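Local coordinates for 1-carboxybiuret hydrolase subunit AtzE (Pseudomonas sp., PDB 6C62), which hydrolyses 1-carboxybiuret to urea-1,3-dicarboxylate and ammonia in the bacterial breakdown of atrazine, as a member of the amidase family, at residues A26-T31 with N36-R41; V73-D78 with T83-S88; G117-E122 with F127-T132; G152-A157 with P164-S169; S169-S174 with Y200-S205. All blocks are in the same frame, centred on the assembly; numbering follows the deposited sequence.

Contact 1. Residues A26-T31 with N36-R41; sequences ATIGAT and NAFTCR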
# COMPACT_ATOMS: atom_id res chain seq x y z
N ALA A 26 -20.03 -34.69 -22.70
CA ALA A 26 -21.33 -35.33 -22.63
C ALA A 26 -21.93 -35.17 -21.21
O ALA A 26 -23.11 -34.92 -21.06
CB ALA A 26 -21.20 -36.79 -23.01
N THR A 27 -21.11 -35.30 -20.16
CA THR A 27 -21.62 -35.06 -18.79
C THR A 27 -22.10 -33.62 -18.58
O THR A 27 -23.17 -33.37 -17.99
CB THR A 27 -20.54 -35.39 -17.77
OG1 THR A 27 -20.12 -36.74 -17.98
CG2 THR A 27 -21.07 -35.27 -16.32
N ILE A 28 -21.36 -32.67 -19.13
CA ILE A 28 -21.77 -31.27 -19.03
C ILE A 28 -23.11 -31.11 -19.76
O ILE A 28 -24.05 -30.50 -19.21
CB ILE A 28 -20.68 -30.34 -19.61
CG1 ILE A 28 -19.47 -30.37 -18.67
CG2 ILE A 28 -21.21 -28.92 -19.76
CD1 ILE A 28 -18.20 -29.85 -19.34
N GLY A 29 -23.21 -31.66 -20.97
CA GLY A 29 -24.44 -31.56 -21.77
C GLY A 29 -25.62 -32.13 -21.01
O GLY A 29 -26.70 -31.55 -21.02
N ALA A 30 -25.42 -33.26 -20.35
CA ALA A 30 -26.53 -33.90 -19.64
C ALA A 30 -26.91 -33.30 -18.30
O ALA A 30 -28.07 -33.46 -17.89
CB ALA A 30 -26.27 -35.37 -19.46
N THR A 31 -26.00 -32.63 -17.59
CA THR A 31 -26.23 -32.18 -16.22
C THR A 31 -26.31 -30.67 -16.04
O THR A 31 -26.89 -30.20 -15.07
CB THR A 31 -25.10 -32.67 -15.26
OG1 THR A 31 -23.82 -32.14 -15.72
CG2 THR A 31 -25.07 -34.20 -15.22
N ASN A 36 -26.13 -25.56 -13.78
CA ASN A 36 -25.80 -24.23 -14.26
C ASN A 36 -24.42 -23.75 -13.72
O ASN A 36 -24.29 -22.65 -13.23
CB ASN A 36 -26.92 -23.23 -13.91
CG ASN A 36 -26.76 -21.91 -14.63
OD1 ASN A 36 -26.54 -21.89 -15.82
ND2 ASN A 36 -26.95 -20.78 -13.92
N ALA A 37 -23.43 -24.62 -13.80
CA ALA A 37 -22.05 -24.28 -13.44
C ALA A 37 -21.32 -23.60 -14.58
O ALA A 37 -20.47 -22.76 -14.30
CB ALA A 37 -21.29 -25.51 -13.01
N PHE A 38 -21.62 -23.91 -15.84
CA PHE A 38 -20.89 -23.34 -16.97
C PHE A 38 -21.53 -22.11 -17.60
O PHE A 38 -22.73 -22.10 -17.82
CB PHE A 38 -20.69 -24.37 -18.08
CG PHE A 38 -19.56 -25.33 -17.83
CD1 PHE A 38 -19.71 -26.36 -16.94
CD2 PHE A 38 -18.36 -25.17 -18.50
CE1 PHE A 38 -18.68 -27.27 -16.70
CE2 PHE A 38 -17.31 -26.04 -18.28
CZ PHE A 38 -17.47 -27.11 -17.36
N THR A 39 -20.77 -21.09 -17.95
CA THR A 39 -21.26 -19.99 -18.74
C THR A 39 -20.73 -20.02 -20.14
O THR A 39 -21.23 -19.22 -20.98
CB THR A 39 -20.88 -18.61 -18.14
OG1 THR A 39 -19.46 -18.51 -17.87
CG2 THR A 39 -21.64 -18.39 -16.83
N CYS A 40 -19.70 -20.82 -20.40
CA CYS A 40 -19.19 -20.94 -21.73
C CYS A 40 -18.45 -22.24 -21.93
O CYS A 40 -17.77 -22.68 -21.02
CB CYS A 40 -18.42 -19.68 -22.03
SG CYS A 40 -16.71 -19.83 -22.09
N ARG A 41 -18.68 -22.91 -23.02
CA ARG A 41 -18.06 -24.23 -23.27
C ARG A 41 -17.08 -24.07 -24.44
O ARG A 41 -17.50 -23.72 -25.54
CB ARG A 41 -19.08 -25.28 -23.58
CG ARG A 41 -20.07 -25.45 -22.46
CD ARG A 41 -21.12 -26.51 -22.81
NE ARG A 41 -22.36 -26.28 -22.08
CZ ARG A 41 -23.46 -27.05 -22.14
NH1 ARG A 41 -23.52 -28.14 -22.92
NH2 ARG A 41 -24.53 -26.70 -21.41

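Contact 2. Residues V73-D78 with T83-S88; sequences VKNLFD and TTLAGS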
# COMPACT_ATOMS: atom_id res chain seq x y z
N VAL A 73 -12.62 -23.05 -15.64
CA VAL A 73 -12.17 -21.89 -14.80
C VAL A 73 -13.30 -20.91 -14.52
O VAL A 73 -14.14 -20.64 -15.38
CB VAL A 73 -10.97 -21.16 -15.47
CG1 VAL A 73 -9.84 -22.18 -15.68
CG2 VAL A 73 -11.36 -20.53 -16.80
N LYS A 74 -13.30 -20.35 -13.32
CA LYS A 74 -14.19 -19.25 -12.99
C LYS A 74 -14.08 -18.16 -14.05
O LYS A 74 -12.97 -17.87 -14.55
CB LYS A 74 -13.78 -18.73 -11.62
CG LYS A 74 -14.72 -17.72 -11.00
CD LYS A 74 -14.18 -17.38 -9.62
CE LYS A 74 -15.16 -16.50 -8.86
NZ LYS A 74 -14.65 -16.30 -7.47
N ASN A 75 -15.22 -17.59 -14.47
CA ASN A 75 -15.23 -16.72 -15.64
C ASN A 75 -14.66 -15.33 -15.41
O ASN A 75 -14.79 -14.48 -16.28
CB ASN A 75 -16.59 -16.76 -16.33
CG ASN A 75 -17.70 -15.99 -15.62
OD1 ASN A 75 -17.46 -15.11 -14.81
ND2 ASN A 75 -18.94 -16.36 -15.92
N LEU A 76 -14.00 -15.07 -14.27
CA LEU A 76 -13.07 -13.95 -14.17
C LEU A 76 -11.63 -14.24 -14.77
O LEU A 76 -10.81 -13.32 -14.86
CB LEU A 76 -12.99 -13.44 -12.74
CG LEU A 76 -12.56 -14.39 -11.61
CD1 LEU A 76 -11.09 -14.72 -11.72
CD2 LEU A 76 -12.81 -13.77 -10.22
N PHE A 77 -11.37 -15.49 -15.19
CA PHE A 77 -10.11 -15.82 -15.82
C PHE A 77 -10.24 -15.54 -17.31
O PHE A 77 -11.23 -15.98 -17.96
CB PHE A 77 -9.67 -17.27 -15.65
CG PHE A 77 -9.17 -17.64 -14.28
CD1 PHE A 77 -10.03 -17.94 -13.25
CD2 PHE A 77 -7.80 -17.66 -14.01
CE1 PHE A 77 -9.55 -18.29 -11.96
CE2 PHE A 77 -7.31 -17.99 -12.78
CZ PHE A 77 -8.19 -18.31 -11.72
N ASP A 78 -9.23 -14.86 -17.85
CA ASP A 78 -9.14 -14.59 -19.32
C ASP A 78 -8.88 -15.91 -20.02
O ASP A 78 -7.98 -16.68 -19.62
CB ASP A 78 -7.95 -13.68 -19.67
CG ASP A 78 -8.19 -12.17 -19.35
OD1 ASP A 78 -9.33 -11.75 -19.00
OD2 ASP A 78 -7.20 -11.39 -19.43
N THR A 83 -14.63 -13.17 -24.33
CA THR A 83 -14.81 -12.00 -23.48
C THR A 83 -14.96 -12.40 -22.01
O THR A 83 -15.81 -13.24 -21.64
CB THR A 83 -16.05 -11.17 -23.97
OG1 THR A 83 -15.69 -10.48 -25.17
CG2 THR A 83 -16.34 -10.03 -23.00
N THR A 84 -14.11 -11.83 -21.18
CA THR A 84 -14.12 -12.18 -19.73
C THR A 84 -15.30 -11.52 -19.01
O THR A 84 -15.33 -10.28 -18.84
CB THR A 84 -12.79 -11.73 -19.08
OG1 THR A 84 -11.71 -12.28 -19.82
CG2 THR A 84 -12.73 -12.18 -17.59
N LEU A 85 -16.24 -12.34 -18.58
CA LEU A 85 -17.49 -11.79 -17.99
C LEU A 85 -17.39 -11.37 -16.53
O LEU A 85 -18.05 -10.43 -16.14
CB LEU A 85 -18.64 -12.80 -18.13
CG LEU A 85 -19.05 -13.18 -19.56
CD1 LEU A 85 -20.11 -14.27 -19.46
CD2 LEU A 85 -19.53 -11.91 -20.31
N ALA A 86 -16.62 -12.12 -15.71
CA ALA A 86 -16.57 -11.92 -14.27
C ALA A 86 -18.00 -11.80 -13.66
O ALA A 86 -18.27 -10.95 -12.83
CB ALA A 86 -15.74 -10.70 -13.93
N GLY A 87 -18.88 -12.69 -14.12
CA GLY A 87 -20.26 -12.79 -13.66
C GLY A 87 -21.19 -11.61 -13.96
O GLY A 87 -22.28 -11.56 -13.39
N SER A 88 -20.76 -10.70 -14.85
CA SER A 88 -21.42 -9.47 -15.07
C SER A 88 -22.06 -9.45 -16.44
O SER A 88 -21.69 -10.22 -17.35
CB SER A 88 -20.45 -8.30 -14.96
OG SER A 88 -19.65 -8.20 -16.17

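Contact 3. Residues G117-E122 with F127-T132; sequences GLNMDE and FTTENT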
# COMPACT_ATOMS: atom_id res chain seq x y z
N GLY A 117 -15.67 -21.82 -19.17
CA GLY A 117 -15.78 -20.78 -18.13
C GLY A 117 -16.98 -21.06 -17.23
O GLY A 117 -18.01 -21.55 -17.70
N LEU A 118 -16.83 -20.75 -15.95
CA LEU A 118 -17.78 -21.10 -14.91
C LEU A 118 -18.45 -19.91 -14.23
O LEU A 118 -17.83 -18.85 -14.01
CB LEU A 118 -17.08 -21.95 -13.82
CG LEU A 118 -16.40 -23.19 -14.35
CD1 LEU A 118 -15.61 -23.81 -13.23
CD2 LEU A 118 -17.38 -24.20 -14.91
N ASN A 119 -19.69 -20.14 -13.83
CA ASN A 119 -20.55 -19.11 -13.20
C ASN A 119 -19.96 -18.64 -11.85
O ASN A 119 -19.27 -19.41 -11.16
CB ASN A 119 -21.97 -19.67 -13.01
CG ASN A 119 -23.04 -18.61 -12.78
OD1 ASN A 119 -22.93 -17.46 -13.23
ND2 ASN A 119 -24.14 -19.03 -12.07
N MET A 120 -20.25 -17.39 -11.50
CA MET A 120 -19.77 -16.75 -10.30
C MET A 120 -20.70 -15.63 -9.89
O MET A 120 -21.46 -15.12 -10.69
CB MET A 120 -18.34 -16.24 -10.50
CG MET A 120 -18.18 -15.27 -11.69
SD MET A 120 -16.57 -14.44 -11.77
CE MET A 120 -16.63 -13.18 -10.51
N ASP A 121 -20.63 -15.22 -8.63
CA ASP A 121 -21.32 -13.98 -8.23
C ASP A 121 -20.69 -12.84 -8.98
O ASP A 121 -19.46 -12.80 -9.19
CB ASP A 121 -21.21 -13.67 -6.75
CG ASP A 121 -22.09 -14.60 -5.89
OD1 ASP A 121 -23.37 -14.52 -5.92
OD2 ASP A 121 -21.50 -15.44 -5.17
N GLU A 122 -21.53 -11.89 -9.40
CA GLU A 122 -21.05 -10.76 -10.22
C GLU A 122 -19.91 -10.02 -9.56
O GLU A 122 -20.02 -9.60 -8.44
CB GLU A 122 -22.17 -9.78 -10.53
CG GLU A 122 -21.62 -8.55 -11.23
CD GLU A 122 -22.66 -7.50 -11.55
OE1 GLU A 122 -22.82 -6.60 -10.65
OE2 GLU A 122 -23.21 -7.51 -12.69
N PHE A 127 -21.13 -14.74 -1.48
CA PHE A 127 -20.76 -16.10 -1.11
C PHE A 127 -21.75 -17.17 -1.49
O PHE A 127 -21.69 -18.26 -0.94
CB PHE A 127 -20.59 -16.15 0.39
CG PHE A 127 -19.38 -15.43 0.88
CD1 PHE A 127 -18.12 -15.80 0.43
CD2 PHE A 127 -19.49 -14.43 1.80
CE1 PHE A 127 -16.99 -15.11 0.86
CE2 PHE A 127 -18.34 -13.76 2.30
CZ PHE A 127 -17.11 -14.11 1.80
N THR A 128 -22.66 -16.89 -2.42
CA THR A 128 -23.73 -17.86 -2.75
C THR A 128 -23.95 -18.21 -4.23
O THR A 128 -24.68 -19.14 -4.52
CB THR A 128 -25.04 -17.34 -2.20
OG1 THR A 128 -25.43 -16.14 -2.92
CG2 THR A 128 -24.92 -17.06 -0.64
N THR A 129 -23.30 -17.50 -5.15
CA THR A 129 -23.47 -17.68 -6.60
C THR A 129 -24.95 -17.74 -6.99
O THR A 129 -25.42 -18.67 -7.65
CB THR A 129 -22.69 -18.91 -7.15
OG1 THR A 129 -21.40 -18.93 -6.57
CG2 THR A 129 -22.54 -18.81 -8.71
N GLU A 130 -25.69 -16.76 -6.49
CA GLU A 130 -27.05 -16.49 -6.88
C GLU A 130 -27.01 -15.30 -7.83
O GLU A 130 -27.24 -14.15 -7.43
CB GLU A 130 -27.90 -16.24 -5.63
CG GLU A 130 -28.07 -17.53 -4.80
CD GLU A 130 -28.78 -17.28 -3.46
OE1 GLU A 130 -28.16 -16.71 -2.48
OE2 GLU A 130 -29.97 -17.70 -3.41
N ASN A 131 -26.67 -15.57 -9.06
CA ASN A 131 -26.40 -14.54 -10.04
C ASN A 131 -27.72 -14.18 -10.74
O ASN A 131 -28.37 -15.05 -11.42
CB ASN A 131 -25.34 -15.05 -11.02
CG ASN A 131 -24.85 -13.95 -11.98
OD1 ASN A 131 -25.67 -13.30 -12.71
ND2 ASN A 131 -23.54 -13.69 -11.97
N THR A 132 -28.14 -12.92 -10.64
CA THR A 132 -29.40 -12.49 -11.27
C THR A 132 -29.35 -12.57 -12.83
O THR A 132 -30.34 -12.90 -13.45
CB THR A 132 -29.78 -11.05 -10.82
OG1 THR A 132 -29.94 -11.04 -9.41
CG2 THR A 132 -31.09 -10.52 -11.45
O HOH W 1 -23.83 -14.08 -2.62

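Contact 4. Residues G152-A157 with P164-S169; sequences GGSGAA and PLSLGS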
# COMPACT_ATOMS: atom_id res chain seq x y z
N GLY A 152 -18.89 -20.52 -7.15
CA GLY A 152 -19.87 -21.59 -7.08
C GLY A 152 -19.84 -22.56 -8.26
O GLY A 152 -19.98 -23.78 -8.07
N GLY A 153 -19.65 -22.04 -9.46
CA GLY A 153 -19.48 -22.92 -10.62
C GLY A 153 -18.28 -23.86 -10.47
O GLY A 153 -18.32 -24.98 -10.91
N SER A 154 -17.20 -23.37 -9.87
CA SER A 154 -15.97 -24.13 -9.65
C SER A 154 -16.18 -25.24 -8.72
O SER A 154 -15.67 -26.34 -8.95
CB SER A 154 -14.82 -23.21 -9.17
OG SER A 154 -14.67 -22.12 -10.11
N GLY A 155 -16.95 -25.03 -7.67
CA GLY A 155 -17.28 -26.13 -6.75
C GLY A 155 -18.30 -27.11 -7.34
O GLY A 155 -18.15 -28.33 -7.22
N ALA A 156 -19.34 -26.59 -7.97
CA ALA A 156 -20.42 -27.44 -8.50
C ALA A 156 -19.94 -28.30 -9.64
O ALA A 156 -20.33 -29.45 -9.71
CB ALA A 156 -21.61 -26.61 -8.95
N ALA A 157 -19.11 -27.77 -10.51
CA ALA A 157 -18.63 -28.59 -11.63
C ALA A 157 -17.90 -29.83 -11.15
O ALA A 157 -18.01 -30.90 -11.80
CB ALA A 157 -17.73 -27.81 -12.59
N PRO A 164 -12.68 -32.83 -13.08
CA PRO A 164 -11.96 -33.20 -11.88
C PRO A 164 -11.19 -32.02 -11.18
O PRO A 164 -10.79 -32.17 -10.06
CB PRO A 164 -10.96 -34.24 -12.37
CG PRO A 164 -10.65 -33.82 -13.78
CD PRO A 164 -11.99 -33.31 -14.30
N LEU A 165 -10.99 -30.90 -11.89
CA LEU A 165 -10.18 -29.75 -11.46
C LEU A 165 -10.87 -28.50 -11.94
O LEU A 165 -11.37 -28.46 -13.08
CB LEU A 165 -8.80 -29.85 -12.10
CG LEU A 165 -7.85 -28.64 -12.00
CD1 LEU A 165 -7.43 -28.38 -10.56
CD2 LEU A 165 -6.59 -28.91 -12.83
N SER A 166 -10.92 -27.49 -11.08
CA SER A 166 -11.28 -26.18 -11.55
C SER A 166 -10.43 -25.11 -10.89
O SER A 166 -9.70 -25.38 -9.93
CB SER A 166 -12.77 -25.90 -11.32
OG SER A 166 -13.05 -25.93 -9.94
N LEU A 167 -10.49 -23.90 -11.46
CA LEU A 167 -9.88 -22.72 -10.83
C LEU A 167 -10.93 -21.78 -10.31
O LEU A 167 -11.92 -21.56 -10.97
CB LEU A 167 -8.95 -21.99 -11.79
CG LEU A 167 -7.79 -22.76 -12.35
CD1 LEU A 167 -6.84 -21.83 -13.06
CD2 LEU A 167 -7.05 -23.56 -11.28
N GLY A 168 -10.67 -21.24 -9.13
CA GLY A 168 -11.47 -20.20 -8.52
C GLY A 168 -10.65 -19.04 -8.00
O GLY A 168 -9.42 -18.96 -8.24
N SER A 169 -11.35 -18.13 -7.33
CA SER A 169 -10.72 -17.04 -6.61
C SER A 169 -11.26 -17.01 -5.21
O SER A 169 -12.37 -17.49 -4.93
CB SER A 169 -10.87 -15.67 -7.31
OG SER A 169 -12.13 -15.07 -7.12

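Contact 5. Residues S169-S174 with Y200-S205; sequences SDTNGS and YPFVHS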
# COMPACT_ATOMS: atom_id res chain seq x y z
N SER A 169 -11.35 -18.13 -7.33
CA SER A 169 -10.72 -17.04 -6.61
C SER A 169 -11.26 -17.01 -5.21
O SER A 169 -12.37 -17.49 -4.93
CB SER A 169 -10.87 -15.67 -7.31
OG SER A 169 -12.13 -15.07 -7.12
N ASP A 170 -10.45 -16.47 -4.32
CA ASP A 170 -10.75 -16.37 -2.91
C ASP A 170 -10.16 -15.07 -2.34
O ASP A 170 -8.94 -14.90 -2.25
CB ASP A 170 -10.18 -17.63 -2.16
CG ASP A 170 -10.70 -17.73 -0.69
OD1 ASP A 170 -10.67 -16.71 0.02
OD2 ASP A 170 -11.10 -18.85 -0.25
N THR A 171 -11.04 -14.14 -1.98
CA THR A 171 -10.63 -12.92 -1.38
C THR A 171 -10.89 -12.99 0.12
O THR A 171 -9.94 -12.84 0.91
CB THR A 171 -11.37 -11.75 -2.05
OG1 THR A 171 -11.07 -11.78 -3.42
CG2 THR A 171 -10.90 -10.41 -1.52
N ASN A 172 -12.13 -13.27 0.47
CA ASN A 172 -12.58 -13.41 1.85
C ASN A 172 -13.23 -14.77 2.12
O ASN A 172 -13.89 -14.94 3.15
CB ASN A 172 -13.60 -12.32 2.10
CG ASN A 172 -12.99 -10.92 2.01
OD1 ASN A 172 -12.01 -10.61 2.71
ND2 ASN A 172 -13.55 -10.07 1.13
N GLY A 173 -13.06 -15.72 1.21
CA GLY A 173 -13.63 -17.05 1.35
C GLY A 173 -14.07 -17.77 0.10
O GLY A 173 -14.49 -18.91 0.19
N SER A 174 -13.96 -17.18 -1.04
CA SER A 174 -14.64 -17.67 -2.22
C SER A 174 -14.16 -18.95 -2.90
O SER A 174 -14.79 -19.37 -3.88
CB SER A 174 -14.76 -16.52 -3.23
OG SER A 174 -15.79 -15.66 -2.76
N TYR A 200 -9.73 -10.87 -13.93
CA TYR A 200 -10.50 -9.67 -13.58
C TYR A 200 -10.48 -9.51 -12.03
O TYR A 200 -10.93 -10.41 -11.30
CB TYR A 200 -11.93 -9.78 -14.15
CG TYR A 200 -12.62 -8.43 -14.14
CD1 TYR A 200 -13.17 -7.94 -12.97
CD2 TYR A 200 -12.64 -7.63 -15.25
CE1 TYR A 200 -13.75 -6.68 -12.95
CE2 TYR A 200 -13.20 -6.35 -15.25
CZ TYR A 200 -13.77 -5.89 -14.11
OH TYR A 200 -14.39 -4.61 -14.09
N PRO A 201 -9.97 -8.40 -11.53
CA PRO A 201 -9.80 -8.25 -10.09
C PRO A 201 -11.03 -7.79 -9.30
O PRO A 201 -12.09 -7.42 -9.87
CB PRO A 201 -8.71 -7.20 -9.99
CG PRO A 201 -8.97 -6.33 -11.14
CD PRO A 201 -9.51 -7.21 -12.24
N PHE A 202 -10.91 -7.94 -8.00
CA PHE A 202 -11.98 -7.54 -7.07
C PHE A 202 -11.33 -6.61 -6.06
O PHE A 202 -11.61 -5.41 -6.04
CB PHE A 202 -12.65 -8.80 -6.49
CG PHE A 202 -13.64 -8.57 -5.38
CD1 PHE A 202 -14.50 -7.43 -5.38
CD2 PHE A 202 -13.74 -9.50 -4.35
CE1 PHE A 202 -15.41 -7.22 -4.36
CE2 PHE A 202 -14.69 -9.30 -3.29
CZ PHE A 202 -15.51 -8.16 -3.32
N VAL A 203 -10.45 -7.15 -5.23
CA VAL A 203 -9.73 -6.38 -4.18
C VAL A 203 -8.24 -6.62 -4.41
O VAL A 203 -7.71 -7.68 -4.10
CB VAL A 203 -10.14 -6.84 -2.77
CG1 VAL A 203 -9.45 -6.04 -1.66
CG2 VAL A 203 -11.65 -6.84 -2.63
N HIS A 204 -7.55 -5.65 -4.96
CA HIS A 204 -6.13 -5.79 -5.24
C HIS A 204 -5.33 -6.21 -3.98
O HIS A 204 -4.39 -7.01 -4.04
CB HIS A 204 -5.58 -4.44 -5.77
CG HIS A 204 -6.14 -4.01 -7.08
ND1 HIS A 204 -6.45 -2.69 -7.37
CD2 HIS A 204 -6.36 -4.72 -8.22
CE1 HIS A 204 -6.86 -2.63 -8.63
NE2 HIS A 204 -6.83 -3.86 -9.16
N SER A 205 -5.71 -5.66 -2.83
CA SER A 205 -5.00 -5.94 -1.58
C SER A 205 -5.25 -7.35 -0.99
O SER A 205 -4.58 -7.75 -0.02
CB SER A 205 -5.41 -4.90 -0.50
OG SER A 205 -4.89 -3.59 -0.70

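Contact 1. Residues A26-T31 with N36-R41
Ile28 reaches out from its helix and meets two side chains, Phe38 and Arg41. Its two branches share the work. The CG1 branch, with CG1 anti to the carbonyl carbon (chi1 -70°), carries Ile28 CD1 to the far end of the Phe38 ring, 3.5 Å from Phe38 CZ. The two side chains cross at about a right angle. Ile28 CG2 lies over one face of the same ring, displaced toward its rim. Ile28 CG2 also sits over one face of the Arg41 guanidinium, 3.7 Å from Arg41 NE. Here the two side chains run past each other in opposite directions. Arg41 is extended from CG to NE and brings Arg41 NH1 to within 3.7 Å of Gly29 CA. No hydrogen bond joins the two segments. With an alanine here instead of Ile28, the Phe38 ring would probably lose the methyl that meets its CZ, and the guanidinium would lose the CG2 cover on one face. Thr31 OG1 bonds back to Thr27 O, and Gln162 also bonds to that hydroxyl. The contact packs helix 17-35 against strand 38-41, the outermost strand on one side of the large mixed sheet of this chain. Leu115 and Leu118 of the neighbouring strand 113-118 touch Ile28 and Phe38, respectively.

Contact 2. Residues V73-D78 with T83-S88
Asn75 faces the turn at Ala86 and Gly87 with both its backbone carbonyl and its side chain. From Asn75 CB, the chain turns into the crowded position between backbone N and carbonyl carbon (chi1 75°). Asn75 CG then lies 4.2 Å from Leu85 CB. At the tip, Asn75 OD1 accepts a hydrogen bond from Gly87 N at 2.9 Å, the donor tilted 23° from the amide carbonyl plane. The other tip atom, Asn75 ND2, bonds to Thr39 OG1 on the edge strand 38-41. The backbone adds a second grip, as Ala86 N donates to Asn75 O over 3.0 Å. Leu76 CB lies 4.1 Å from Ala86 CB, the one apolar side-chain touch. Farther on, Thr84 OG1 donates to Asp78 OD1 at 2.6 Å, meeting the oxygen on its anti side. The side chains of Asp78 and Thr84 cross at about a right angle. The methyl Thr84 CG2 lies 3.4 Å from Asn75 O and 3.5 Å from Leu76 O. The segment 73-78 makes a type I turn from Lys74 to Phe77, and 83-88 makes a type I' turn from Leu85 to Ser88. Three hydrogen bonds carry the contact, and backbone atoms of Asn75, Ala86 and Gly87 take part in two of them. They probably hold the turn that starts at Lys74, by similarity a charge-relay residue, against 83-88.

Contact 3. Residues G117-E122 with F127-T132
Asp121 turns its carboxylate toward the backbone of residues 128-130 with CG anti to its own carbonyl carbon (chi1 -73°). From the other segment, Asn131 holds CG anti to its backbone N (chi1 -172°), which sends its amide toward Met120. The carboxylate oxygen Asp121 OD2 takes the main bond, from Thr129 N at 2.7 Å. The donor comes to the syn side, 30° out of the carboxylate plane. Two weak bonds add to it, Thr128 N to Asp121 OD2 and Glu130 N to Asp121 OD1, both at 3.3 Å. Three successive backbone N-H groups thus turn to one carboxylate, two of them only weakly. A water donates to Thr128 OG1 and, weakly, to Asp121 OD1. Such a set of donors would probably stabilise the negative charge. Asn131 ND2 bonds to Met120 O at 2.8 Å, nearly straight on to the carbonyl and within the amide's own plane. Thr129 CG2 touches Asn119 ND2, at 3.7 Å, and Met120 CA. Outside the contact, Asn131 ND2 also bonds to Gly87 O, Thr129 OG1 to Gly148 O and Asn119 ND2 to Gly135 O. Asp121 lies about 4 Å, side chain to side chain, from Ser150, a charge-relay residue by similarity. The contact follows the end of strand 113-118, which lies between strands 70-74 and 38-41 in the large sheet. Its other segment includes a weakly bonded strand at about 130-131, paired antiparallel with strand 135-139.

Contact 4. Residues G152-A157 with P164-S169
Ser154 lays its CB against the hydroxyl of Ser166, with Ser154 CB 3.3 Å from Ser166 OG. Two hydroxyl bonds join helix and strand. Ser166 OG donates to Ser154 O at 2.8 Å, reaching it from above the carbonyl plane. That hydroxyl sits between its own backbone N and carbonyl carbon (chi1 62°), which turns it to the helix. Ser154 OG in turn donates to Leu167 O at 2.9 Å, again from above the carbonyl plane (45° out of it). Both segments are buried, and these two bonds satisfy the hydroxyls there. Gly152, Gly153 and Ser154 close the Gly-Gly-Ser-Ser-Gly-Gly-Ser run of the amidase signature. Helix 152-157 runs along strand 165-169, nearly antiparallel to it at 159°; their axes come within 7.7 Å. Were an alanine to replace Ser154, Leu167 O would probably lose the hydroxyl donor from the helix, and one of the two ties between helix and strand would go. Gly168 CA comes 4.1 Å from Ser154 OG. Leu167 O also takes the backbone bond from Lys74 on strand 70-74. Leu212 of strand 208-213 packs on both Ser154 and Ser166.

Contact 5. Residues S169-S174 with Y200-S205
Thr171 carries the contact with Phe202 and Val203. Along the first segment, Ser169 lies on the last part of strand 165-170, which ends at Asp170. Asp170 OD1 accepts a weak bond from Gly173 N at 2.8 Å, within the segment. Thr171 then points toward the facing loop. Its hydroxyl comes at the edge of the Phe202 ring, near the ring plane, with Thr171 OG1 3.6 Å from Phe202 CD2. The polar need of this oxygen is met elsewhere, by Asp207 OD1. In Thr171, OG1 lies beside the backbone N (chi1 -59°), which leaves CG2 anti to that N and aimed at Val203, where Thr171 CG2 and Val203 CG2 are 3.8 Å apart. The threonine crosses both partners obliquely. Within its own segment, Val203 CG2 lies over the centre of one face of the Phe202 ring, 3.7 Å above the plane. At the backbone angles of Gly173, a side chain would be jammed against the carbonyl oxygen of the residue before. Ser174, the acyl-ester nucleophile by similarity, follows. Its OG bonds to Ser150 N, while Ser169 OG, at the start of the segment, bonds to Lys74 NZ. The contact joins the end of strand 165-170 to the loop before strand 208-213. Helix 294-312 packs on Phe202 and Val203 through Thr305 and Glu308, and a chain of another protein touches the loop at Tyr200, Pro201, His204 and Ser205.

The five contacts follow one another along the chain, from contact 1 to contact 5, and all reach the same mixed sheet. Strands 38-41, 113-118, 70-74 and 165-170 lie side by side in it and serve contacts 1, 3, 2 and 4 in that order; contact 5 continues from the end of strand 165-170 and shares Ser169 with contact 4. The centres of contacts 2 and 3 are about 10 Å apart, and those of contacts 1 and 5, which do not touch, about 25 Å. Contacts 2 and 5 hold Lys74 and Ser174, active-site residues by similarity. The contacts thus run from one edge of the sheet in this chain to the probable catalytic centre.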